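Side-chain contacts in putative NAD(P)H nitroreductase MhqN (Bacillus subtilis, PDB 3BEM), which probably acts as an FMN-dependent NAD(P)H nitroreductase and may contribute to the degradation of aromatic compounds: residues E38-M43 with M152-S157; V62-Q67 with R178-D183; L90-D95 with R145-S150. The protein carries 3 engineered substitutions. All coordinates share one frame; numbering follows the deposited sequence.

Contact 1. Residues E38-M43 with M152-S157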
loop_
_atom_site.group_PDB
_atom_site.type_symbol
_atom_site.label_atom_id
_atom_site.label_comp_id
_atom_site.label_asym_id
_atom_site.label_seq_id
_atom_site.Cartn_x
_atom_site.Cartn_y
_atom_site.Cartn_z
ATOM N N GLU B 38 0.159 15.216 18.518
ATOM C CA GLU B 38 -0.354 16.217 17.563
ATOM C C GLU B 38 0.268 16.072 16.157
ATOM O O GLU B 38 -0.426 16.137 15.144
ATOM C CB GLU B 38 -0.116 17.635 18.087
ATOM C CG GLU B 38 -0.918 17.989 19.345
ATOM C CD GLU B 38 -0.139 18.838 20.332
ATOM O OE1 GLU B 38 1.073 19.053 20.141
ATOM O OE2 GLU B 38 -0.732 19.289 21.316
ATOM N N ASP B 39 1.598 15.908 16.099
ATOM C CA ASP B 39 2.294 15.668 14.811
ATOM C C ASP B 39 1.673 14.487 14.103
ATOM O O ASP B 39 1.406 14.522 12.897
ATOM C CB ASP B 39 3.760 15.330 15.039
ATOM C CG ASP B 39 4.588 16.485 15.583
ATOM O OD1 ASP B 39 4.382 17.645 15.147
ATOM O OD2 ASP B 39 5.495 16.241 16.432
ATOM N N LEU B 40 1.489 13.418 14.848
ATOM C CA LEU B 40 1.040 12.161 14.306
ATOM C C LEU B 40 -0.438 12.201 13.927
ATOM O O LEU B 40 -0.831 11.695 12.884
ATOM C CB LEU B 40 1.318 11.017 15.282
ATOM C CG LEU B 40 2.832 10.604 15.293
ATOM C CD1 LEU B 40 3.237 10.026 16.623
ATOM C CD2 LEU B 40 3.186 9.709 14.085
ATOM N N ASN B 41 -1.253 12.819 14.766
ATOM C CA ASN B 41 -2.662 12.916 14.457
ATOM C C ASN B 41 -2.936 13.650 13.122
ATOM O O ASN B 41 -3.778 13.242 12.350
ATOM C CB ASN B 41 -3.398 13.600 15.610
ATOM C CG ASN B 41 -3.598 12.686 16.826
ATOM O OD1 ASN B 41 -3.556 11.445 16.749
ATOM N ND2 ASN B 41 -3.889 13.323 17.962
ATOM N N GLU B 42 -2.150 14.645 12.785
ATOM C CA GLU B 42 -2.258 15.270 11.486
ATOM C C GLU B 42 -1.994 14.309 10.303
ATOM O O GLU B 42 -2.737 14.311 9.328
ATOM C CB GLU B 42 -1.298 16.448 11.401
ATOM C CG GLU B 42 -1.342 17.147 10.051
ATOM C CD GLU B 42 -0.392 18.323 9.935
ATOM O OE1 GLU B 42 0.487 18.507 10.803
ATOM O OE2 GLU B 42 -0.514 19.060 8.941
HETATM N N MSE B 43 -1.005 13.438 10.449
HETATM C CA MSE B 43 -0.726 12.444 9.456
HETATM C C MSE B 43 -1.875 11.429 9.379
HETATM O O MSE B 43 -2.297 11.025 8.297
HETATM C CB MSE B 43 0.620 11.747 9.757
HETATM C CG MSE B 43 1.742 12.695 9.840
HETATM SE SE MSE B 43 3.321 11.727 10.497
HETATM C CE MSE B 43 4.274 13.190 11.220
HETATM N N MSE B 152 1.367 3.048 3.039
HETATM C CA MSE B 152 1.989 3.902 2.043
HETATM C C MSE B 152 1.509 5.342 2.181
HETATM O O MSE B 152 2.281 6.298 2.079
HETATM C CB MSE B 152 1.723 3.373 0.648
HETATM C CG MSE B 152 2.384 4.122 -0.458
HETATM SE SE MSE B 152 4.309 3.748 -0.615
HETATM C CE MSE B 152 5.074 5.303 0.247
HETATM N N MSE B 153 0.203 5.493 2.426
HETATM C CA MSE B 153 -0.366 6.796 2.699
HETATM C C MSE B 153 0.268 7.416 3.950
HETATM O O MSE B 153 0.599 8.614 3.961
HETATM C CB MSE B 153 -1.905 6.725 2.822
HETATM C CG MSE B 153 -2.519 8.039 3.189
HETATM SE SE MSE B 153 -2.562 9.225 1.732
HETATM C CE MSE B 153 -4.233 8.535 0.794
ATOM N N PHE B 154 0.459 6.618 4.992
ATOM C CA PHE B 154 1.151 7.142 6.201
ATOM C C PHE B 154 2.544 7.700 5.863
ATOM O O PHE B 154 2.903 8.798 6.272
ATOM C CB PHE B 154 1.270 6.102 7.315
ATOM C CG PHE B 154 1.981 6.662 8.540
ATOM C CD1 PHE B 154 1.315 7.509 9.418
ATOM C CD2 PHE B 154 3.354 6.517 8.685
ATOM C CE1 PHE B 154 1.986 8.100 10.456
ATOM C CE2 PHE B 154 4.025 7.123 9.723
ATOM C CZ PHE B 154 3.325 7.914 10.611
HETATM N N MSE B 155 3.335 6.913 5.159
HETATM C CA MSE B 155 4.703 7.299 4.842
HETATM C C MSE B 155 4.756 8.595 3.998
HETATM O O MSE B 155 5.624 9.416 4.222
HETATM C CB MSE B 155 5.474 6.104 4.247
HETATM C CG MSE B 155 5.678 5.045 5.255
HETATM SE SE MSE B 155 6.868 3.698 4.463
HETATM C CE MSE B 155 5.498 2.618 3.561
ATOM N N LEU B 156 3.869 8.741 2.995
ATOM C CA LEU B 156 3.828 9.969 2.193
ATOM C C LEU B 156 3.340 11.171 3.018
ATOM O O LEU B 156 3.873 12.272 2.853
ATOM C CB LEU B 156 3.004 9.790 0.946
ATOM C CG LEU B 156 3.719 8.881 -0.095
ATOM C CD1 LEU B 156 2.633 8.400 -1.074
ATOM C CD2 LEU B 156 4.940 9.572 -0.768
ATOM N N SER B 157 2.400 10.932 3.940
ATOM C CA SER B 157 1.982 11.989 4.883
ATOM C C SER B 157 3.153 12.458 5.759
ATOM O O SER B 157 3.388 13.635 5.953
ATOM C CB SER B 157 0.832 11.487 5.762
ATOM O OG SER B 157 -0.305 11.102 4.980
#
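The Phe154 ring meets helix 38-43 with its outer end: Leu40 CD2 arrives at the ring edge, close to the ring plane, 3.9 Å from CZ of Phe154, while Met43, present as selenomethionine, comes in obliquely. The selenium SE of Met43 lies 4.6 Å from the Phe154 ring centroid, 48° off the ring normal, touching both CZ and CE1. Phe154 CG stands anti to the backbone N (chi1 180°), and from there the ring reaches across between the helices. A second ring, Phe44, also meets it. Past Met43 CG the side chain runs extended, which carries SE up to the ring; nearer the backbone, Met43 CB sits 4.0 Å from Ser157 CB, a close approach suited to a small residue. Ser157 OG turns back to its own helix and donates to Met153 O at 2.8 Å, from above the carbonyl plane; Ser157 N reaches the same oxygen from the opposite face, which gives that carbonyl two donors. With an alanine here instead of Phe154, Leu40 CD2 and the Met43 selenium would probably lose the ring they both lean on, opening a gap between the helices. Phe154 also packs on Ile192 and Ile194 of strand 186-195, and Tyr217 of the second subunit covers Leu40. Met43 and Phe154 form a Met-aromatic contact between two helix segments at 125° to each other, in the buried interior of the nitroreductase fold.

Contact 2. Residues V62-Q67 with R178-D183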
loop_
_atom_site.group_PDB
_atom_site.type_symbol
_atom_site.label_atom_id
_atom_site.label_comp_id
_atom_site.label_asym_id
_atom_site.label_seq_id
_atom_site.Cartn_x
_atom_site.Cartn_y
_atom_site.Cartn_z
ATOM N N VAL B 62 -0.748 0.901 16.240
ATOM C CA VAL B 62 -0.305 1.033 17.611
ATOM C C VAL B 62 0.958 1.850 17.520
ATOM O O VAL B 62 1.954 1.425 16.893
ATOM C CB VAL B 62 -0.069 -0.280 18.263
ATOM C CG1 VAL B 62 0.509 -0.054 19.665
ATOM C CG2 VAL B 62 -1.390 -1.062 18.310
ATOM N N THR B 63 0.916 3.025 18.123
ATOM C CA THR B 63 1.993 3.995 17.991
ATOM C C THR B 63 2.765 4.117 19.300
ATOM O O THR B 63 2.213 4.582 20.310
ATOM C CB THR B 63 1.453 5.377 17.563
ATOM O OG1 THR B 63 0.657 5.227 16.375
ATOM C CG2 THR B 63 2.582 6.364 17.317
ATOM N N VAL B 64 4.024 3.688 19.270
ATOM C CA VAL B 64 4.837 3.577 20.474
ATOM C C VAL B 64 5.785 4.763 20.557
ATOM O O VAL B 64 6.720 4.897 19.748
ATOM C CB VAL B 64 5.637 2.252 20.526
ATOM C CG1 VAL B 64 6.347 2.105 21.895
ATOM C CG2 VAL B 64 4.686 1.047 20.220
ATOM N N LEU B 65 5.555 5.595 21.576
ATOM C CA LEU B 65 6.390 6.765 21.865
ATOM C C LEU B 65 7.273 6.462 23.064
ATOM O O LEU B 65 8.343 7.057 23.264
ATOM C CB LEU B 65 5.491 7.986 22.158
ATOM C CG LEU B 65 4.455 8.396 21.099
ATOM C CD1 LEU B 65 3.462 9.446 21.644
ATOM C CD2 LEU B 65 5.156 8.901 19.896
ATOM N N ASP B 66 6.821 5.534 23.891
ATOM C CA ASP B 66 7.548 5.204 25.125
ATOM C C ASP B 66 8.917 4.588 24.850
ATOM O O ASP B 66 9.021 3.515 24.267
ATOM C CB ASP B 66 6.709 4.275 26.012
ATOM C CG ASP B 66 7.325 4.080 27.393
ATOM O OD1 ASP B 66 8.260 3.269 27.535
ATOM O OD2 ASP B 66 6.903 4.781 28.328
ATOM N N GLN B 67 9.979 5.238 25.327
ATOM C CA GLN B 67 11.305 4.780 25.008
ATOM C C GLN B 67 11.626 3.415 25.636
ATOM O O GLN B 67 12.336 2.595 25.060
ATOM C CB GLN B 67 12.331 5.843 25.374
ATOM C CG GLN B 67 13.700 5.552 24.879
ATOM C CD GLN B 67 13.812 5.427 23.357
ATOM O OE1 GLN B 67 12.948 5.842 22.600
ATOM N NE2 GLN B 67 14.924 4.876 22.928
ATOM N N ARG B 178 3.057 -10.330 21.670
ATOM C CA ARG B 178 3.147 -10.580 23.117
ATOM C C ARG B 178 3.589 -9.326 23.868
ATOM O O ARG B 178 3.102 -9.026 24.940
ATOM C CB ARG B 178 4.153 -11.654 23.458
ATOM C CG ARG B 178 3.749 -13.025 23.120
ATOM C CD ARG B 178 4.648 -14.015 23.842
ATOM N NE ARG B 178 6.033 -13.895 23.424
ATOM C CZ ARG B 178 6.526 -14.383 22.286
ATOM N NH1 ARG B 178 5.765 -15.075 21.446
ATOM N NH2 ARG B 178 7.810 -14.212 22.000
ATOM N N ILE B 179 4.576 -8.625 23.340
ATOM C CA ILE B 179 5.074 -7.432 24.016
ATOM C C ILE B 179 4.039 -6.341 24.100
ATOM O O ILE B 179 3.948 -5.660 25.121
ATOM C CB ILE B 179 6.348 -6.895 23.326
ATOM C CG1 ILE B 179 7.496 -7.878 23.462
ATOM C CG2 ILE B 179 6.767 -5.539 23.871
ATOM C CD1 ILE B 179 8.559 -7.628 22.417
ATOM N N LEU B 180 3.268 -6.150 23.032
ATOM C CA LEU B 180 2.311 -5.040 22.940
ATOM C C LEU B 180 0.880 -5.438 23.238
ATOM O O LEU B 180 -0.001 -4.604 23.117
ATOM C CB LEU B 180 2.379 -4.390 21.554
ATOM C CG LEU B 180 3.759 -3.814 21.204
ATOM C CD1 LEU B 180 3.712 -3.186 19.793
ATOM C CD2 LEU B 180 4.312 -2.831 22.257
ATOM N N ASN B 181 0.633 -6.694 23.591
ATOM C CA ASN B 181 -0.706 -7.166 23.874
ATOM C C ASN B 181 -1.703 -6.954 22.734
ATOM O O ASN B 181 -2.784 -6.390 22.923
ATOM C CB ASN B 181 -1.206 -6.505 25.166
ATOM C CG ASN B 181 -2.489 -7.116 25.673
ATOM O OD1 ASN B 181 -2.744 -8.309 25.459
ATOM N ND2 ASN B 181 -3.315 -6.303 26.352
ATOM N N ILE B 182 -1.363 -7.454 21.557
ATOM C CA ILE B 182 -2.202 -7.280 20.398
ATOM C C ILE B 182 -3.087 -8.504 20.223
ATOM O O ILE B 182 -2.596 -9.618 20.236
ATOM C CB ILE B 182 -1.327 -7.015 19.124
ATOM C CG1 ILE B 182 -0.627 -5.626 19.238
ATOM C CG2 ILE B 182 -2.176 -7.109 17.841
ATOM C CD1 ILE B 182 0.550 -5.469 18.330
ATOM N N ASP B 183 -4.407 -8.299 20.045
ATOM C CA ASP B 183 -5.368 -9.410 19.928
ATOM C C ASP B 183 -5.114 -10.271 18.692
ATOM O O ASP B 183 -4.554 -9.782 17.694
ATOM C CB ASP B 183 -6.801 -8.858 19.829
ATOM C CG ASP B 183 -7.395 -8.465 21.169
ATOM O OD1 ASP B 183 -7.428 -9.313 22.104
ATOM O OD2 ASP B 183 -7.887 -7.311 21.263
#
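Leu180 points its forked end at two valines that project from the same face of strand 59-64. Its chain is extended (chi2 180°), with CD1 as the far tip, and this methyl meets Val62 CG1 at 4.5 Å and Val64 CG2 at 4.4 Å. Val64 CG2 lies about equally far from both Leu180 methyls, so it faces the fork, while Val62 touches the CD1 branch alone. For Val62 the contacting methyl CG1 is the one placed anti to the backbone N (chi1 175°). All these approaches are methyl to methyl and rather long, with no hydrogen bond between the segments. The strand is an outer one of the chain's four-stranded antiparallel sheet in the nitroreductase fold, and Leu180, toward the end of helix 173-180, packs against it. In the dimer the sheet runs on, because Val62 and Thr63 pair in parallel with a strand of the second subunit, whose Met218 packs on both Val62 and Leu180. Just after Leu180 the chain takes a positive phi at Asn181 and leaves the helical path; Ile182 then again points its CB toward the strand. Beyond Val64, Asp66 N-caps helix 67-76, its OD1 hydrogen-bonded to Val69 N.

Contact 3. Residues L90-D95 with R145-S150. With FMN (flavin mononucleotide), chain E.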
loop_
_atom_site.group_PDB
_atom_site.type_symbol
_atom_site.label_atom_id
_atom_site.label_comp_id
_atom_site.label_asym_id
_atom_site.label_seq_id
_atom_site.Cartn_x
_atom_site.Cartn_y
_atom_site.Cartn_z
ATOM N N LEU B 90 5.718 2.527 14.880
ATOM C CA LEU B 90 4.301 2.181 14.651
ATOM C C LEU B 90 4.184 0.753 14.218
ATOM O O LEU B 90 4.990 0.268 13.401
ATOM C CB LEU B 90 3.715 3.058 13.541
ATOM C CG LEU B 90 3.556 4.564 13.836
ATOM C CD1 LEU B 90 4.850 5.308 13.969
ATOM C CD2 LEU B 90 2.750 5.124 12.666
ATOM N N LEU B 91 3.207 0.050 14.775
ATOM C CA LEU B 91 2.822 -1.249 14.273
ATOM C C LEU B 91 1.573 -1.064 13.478
ATOM O O LEU B 91 0.577 -0.553 13.971
ATOM C CB LEU B 91 2.651 -2.247 15.426
ATOM C CG LEU B 91 3.966 -2.702 16.092
ATOM C CD1 LEU B 91 4.934 -3.371 15.054
ATOM C CD2 LEU B 91 4.609 -1.526 16.919
ATOM N N VAL B 92 1.645 -1.457 12.222
ATOM C CA VAL B 92 0.530 -1.357 11.323
ATOM C C VAL B 92 -0.204 -2.697 11.349
ATOM O O VAL B 92 0.321 -3.720 10.939
ATOM C CB VAL B 92 0.974 -1.021 9.883
ATOM C CG1 VAL B 92 -0.278 -0.753 9.003
ATOM C CG2 VAL B 92 1.993 0.180 9.852
ATOM N N LEU B 93 -1.437 -2.671 11.861
ATOM C CA LEU B 93 -2.253 -3.847 12.030
ATOM C C LEU B 93 -3.357 -3.880 10.980
ATOM O O LEU B 93 -3.882 -2.848 10.587
ATOM C CB LEU B 93 -2.934 -3.850 13.413
ATOM C CG LEU B 93 -2.009 -3.703 14.611
ATOM C CD1 LEU B 93 -2.787 -3.761 15.948
ATOM C CD2 LEU B 93 -0.842 -4.773 14.527
ATOM N N GLY B 94 -3.705 -5.091 10.555
ATOM C CA GLY B 94 -4.862 -5.310 9.733
ATOM C C GLY B 94 -5.844 -6.242 10.416
ATOM O O GLY B 94 -5.496 -7.348 10.820
ATOM N N ASP B 95 -7.080 -5.794 10.561
ATOM C CA ASP B 95 -8.122 -6.637 11.164
ATOM C C ASP B 95 -8.590 -7.735 10.211
ATOM O O ASP B 95 -9.245 -7.466 9.213
ATOM C CB ASP B 95 -9.273 -5.749 11.534
ATOM C CG ASP B 95 -10.307 -6.409 12.379
ATOM O OD1 ASP B 95 -10.197 -7.599 12.704
ATOM O OD2 ASP B 95 -11.254 -5.669 12.767
ATOM N N ARG B 145 -3.441 -6.448 2.566
ATOM C CA ARG B 145 -3.607 -5.549 1.414
ATOM C C ARG B 145 -4.059 -4.162 1.852
ATOM O O ARG B 145 -3.474 -3.154 1.484
ATOM C CB ARG B 145 -4.542 -6.174 0.411
ATOM C CG ARG B 145 -4.972 -5.268 -0.718
ATOM C CD ARG B 145 -5.485 -6.107 -1.964
ATOM N NE ARG B 145 -6.353 -7.184 -1.514
ATOM C CZ ARG B 145 -6.161 -8.471 -1.753
ATOM N NH1 ARG B 145 -5.210 -8.893 -2.581
ATOM N NH2 ARG B 145 -6.967 -9.340 -1.196
ATOM N N ASN B 146 -5.115 -4.107 2.622
ATOM C CA ASN B 146 -5.682 -2.830 2.999
ATOM C C ASN B 146 -4.741 -2.073 3.959
ATOM O O ASN B 146 -4.567 -0.836 3.847
ATOM C CB ASN B 146 -7.065 -2.990 3.548
ATOM C CG ASN B 146 -8.060 -3.340 2.480
ATOM O OD1 ASN B 146 -8.460 -2.481 1.698
ATOM N ND2 ASN B 146 -8.399 -4.645 2.383
ATOM N N ALA B 147 -4.097 -2.785 4.916
ATOM C CA ALA B 147 -3.165 -2.129 5.836
ATOM C C ALA B 147 -1.948 -1.587 5.065
ATOM O O ALA B 147 -1.354 -0.581 5.424
ATOM C CB ALA B 147 -2.686 -3.035 6.981
ATOM N N SER B 148 -1.549 -2.253 3.988
ATOM C CA SER B 148 -0.375 -1.809 3.232
ATOM C C SER B 148 -0.662 -0.564 2.390
ATOM O O SER B 148 0.180 0.317 2.280
ATOM C CB SER B 148 0.190 -2.992 2.380
ATOM O OG SER B 148 0.676 -4.055 3.196
ATOM N N LEU B 149 -1.849 -0.491 1.782
ATOM C CA LEU B 149 -2.319 0.745 1.153
ATOM C C LEU B 149 -2.234 1.896 2.194
ATOM O O LEU B 149 -1.772 2.988 1.886
ATOM C CB LEU B 149 -3.748 0.597 0.697
ATOM C CG LEU B 149 -4.000 -0.314 -0.517
ATOM C CD1 LEU B 149 -5.518 -0.531 -0.619
ATOM C CD2 LEU B 149 -3.473 0.257 -1.847
ATOM N N SER B 150 -2.763 1.646 3.390
ATOM C CA SER B 150 -2.800 2.640 4.458
ATOM C C SER B 150 -1.375 3.059 4.824
ATOM O O SER B 150 -1.079 4.250 4.975
ATOM C CB SER B 150 -3.513 2.026 5.678
ATOM O OG SER B 150 -3.680 2.990 6.682
HETATM N N1 FMN E . -14.693 -0.438 -5.608
HETATM C C2 FMN E . -15.513 -1.053 -6.534
HETATM O O2 FMN E . -16.388 -0.386 -7.103
HETATM N N3 FMN E . -15.370 -2.403 -6.816
HETATM C C4 FMN E . -14.413 -3.181 -6.176
HETATM O O4 FMN E . -14.220 -4.333 -6.621
HETATM C C4A FMN E . -13.581 -2.542 -5.214
HETATM N N5 FMN E . -12.607 -3.260 -4.523
HETATM C C5A FMN E . -11.744 -2.589 -3.660
HETATM C C6 FMN E . -10.702 -3.286 -3.025
HETATM C C7 FMN E . -9.822 -2.665 -2.103
HETATM C C7M FMN E . -8.425 -3.232 -1.944
HETATM C C8 FMN E . -9.990 -1.307 -1.860
HETATM C C8M FMN E . -8.794 -0.503 -1.460
HETATM C C9 FMN E . -11.027 -0.600 -2.492
HETATM C C9A FMN E . -11.919 -1.207 -3.394
HETATM N N10 FMN E . -12.930 -0.496 -4.031
HETATM C C10 FMN E . -13.726 -1.159 -4.957
HETATM C "C1'" FMN E . -13.250 0.938 -3.624
HETATM C "C2'" FMN E . -13.738 1.087 -2.154
HETATM O "O2'" FMN E . -15.117 0.756 -2.028
HETATM C "C3'" FMN E . -13.492 2.542 -1.699
HETATM O "O3'" FMN E . -12.063 2.730 -1.636
HETATM C "C4'" FMN E . -14.220 2.954 -0.398
HETATM O "O4'" FMN E . -15.632 2.821 -0.498
HETATM C "C5'" FMN E . -14.020 4.433 -0.002
HETATM O "O5'" FMN E . -14.233 5.381 -1.059
HETATM P P FMN E . -13.121 6.532 -1.226
HETATM O O1P FMN E . -13.433 7.396 -2.348
HETATM O O2P FMN E . -13.165 7.398 -0.071
HETATM O O3P FMN E . -11.892 5.760 -1.456
#
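Strand 90-95 and helix segment 145-150 run at 144° to each other, roughly antiparallel, and their axes come within 7.5 Å. This is the long helix 136-161 lying against the antiparallel sheet of the nitroreductase fold. The backbones approach most closely where Gly94 faces Ala147, with the two CA atoms 5.3 Å apart. Glycine has no side chain to hold the helix off: a CB on it would point at the Ala147 methyl, and Ala147 CB instead settles 4.2 Å from Gly94 CA. The same methyl lies 3.8 Å from Leu93 O, so it rests on strand backbone as well as on a side chain. Val92 flanks it. Its CG1, the methyl anti to the backbone N (chi1 -173°), packs against Ala147 CB at 3.9 Å and also touches Ala147 O. Ser150, a turn further on, points its CB toward the strand, and its hydroxyl is hydrogen-bonded to Tyr61 OH.

Other residues of the helix segment line the pocket of an FMN that is hydrogen-bonded to Arg23, Lys82 and Arg205 of the second subunit, so the cofactor sits at the dimer interface. Asn146 is fixed by its amide: OD1 accepts from Ala53 N, and ND2 donates to Glu142 O. The same OD1 touches the dimethylbenzene end of the flavin, 3.7 Å from FMN C7M. Arg145, salt-bridged to Glu142, is extended as far as CD, which lies beside FMN C7M; beyond it the chain bends at chi3 (44°). Leu149 comes nearer to the flavin, its CD1 standing 3.4 Å from FMN C8M.

Overall arrangement
Followed from the N terminus, the chain passes helix 37-47, then neighbouring sheet strands 59-64 and 88-95, and only later supplies the partners. Contact 3 closes first, when helix 136-161 returns to strand 88-95 at residues 145-150. About two turns later the same helix closes contact 1 on helix 37-47, and helix 173-180 finally closes contact 2 on strand 59-64. Contact 3 is thus nested inside both other loops, while contacts 1 and 2 cross. All three also touch one another: Leu40 packs on Thr63 and Leu65, Phe154 on Leu90, and Leu180 on Leu91. Contact 1 joins helix to helix, contacts 2 and 3 join helices to the sheet, and all three reach the second subunit.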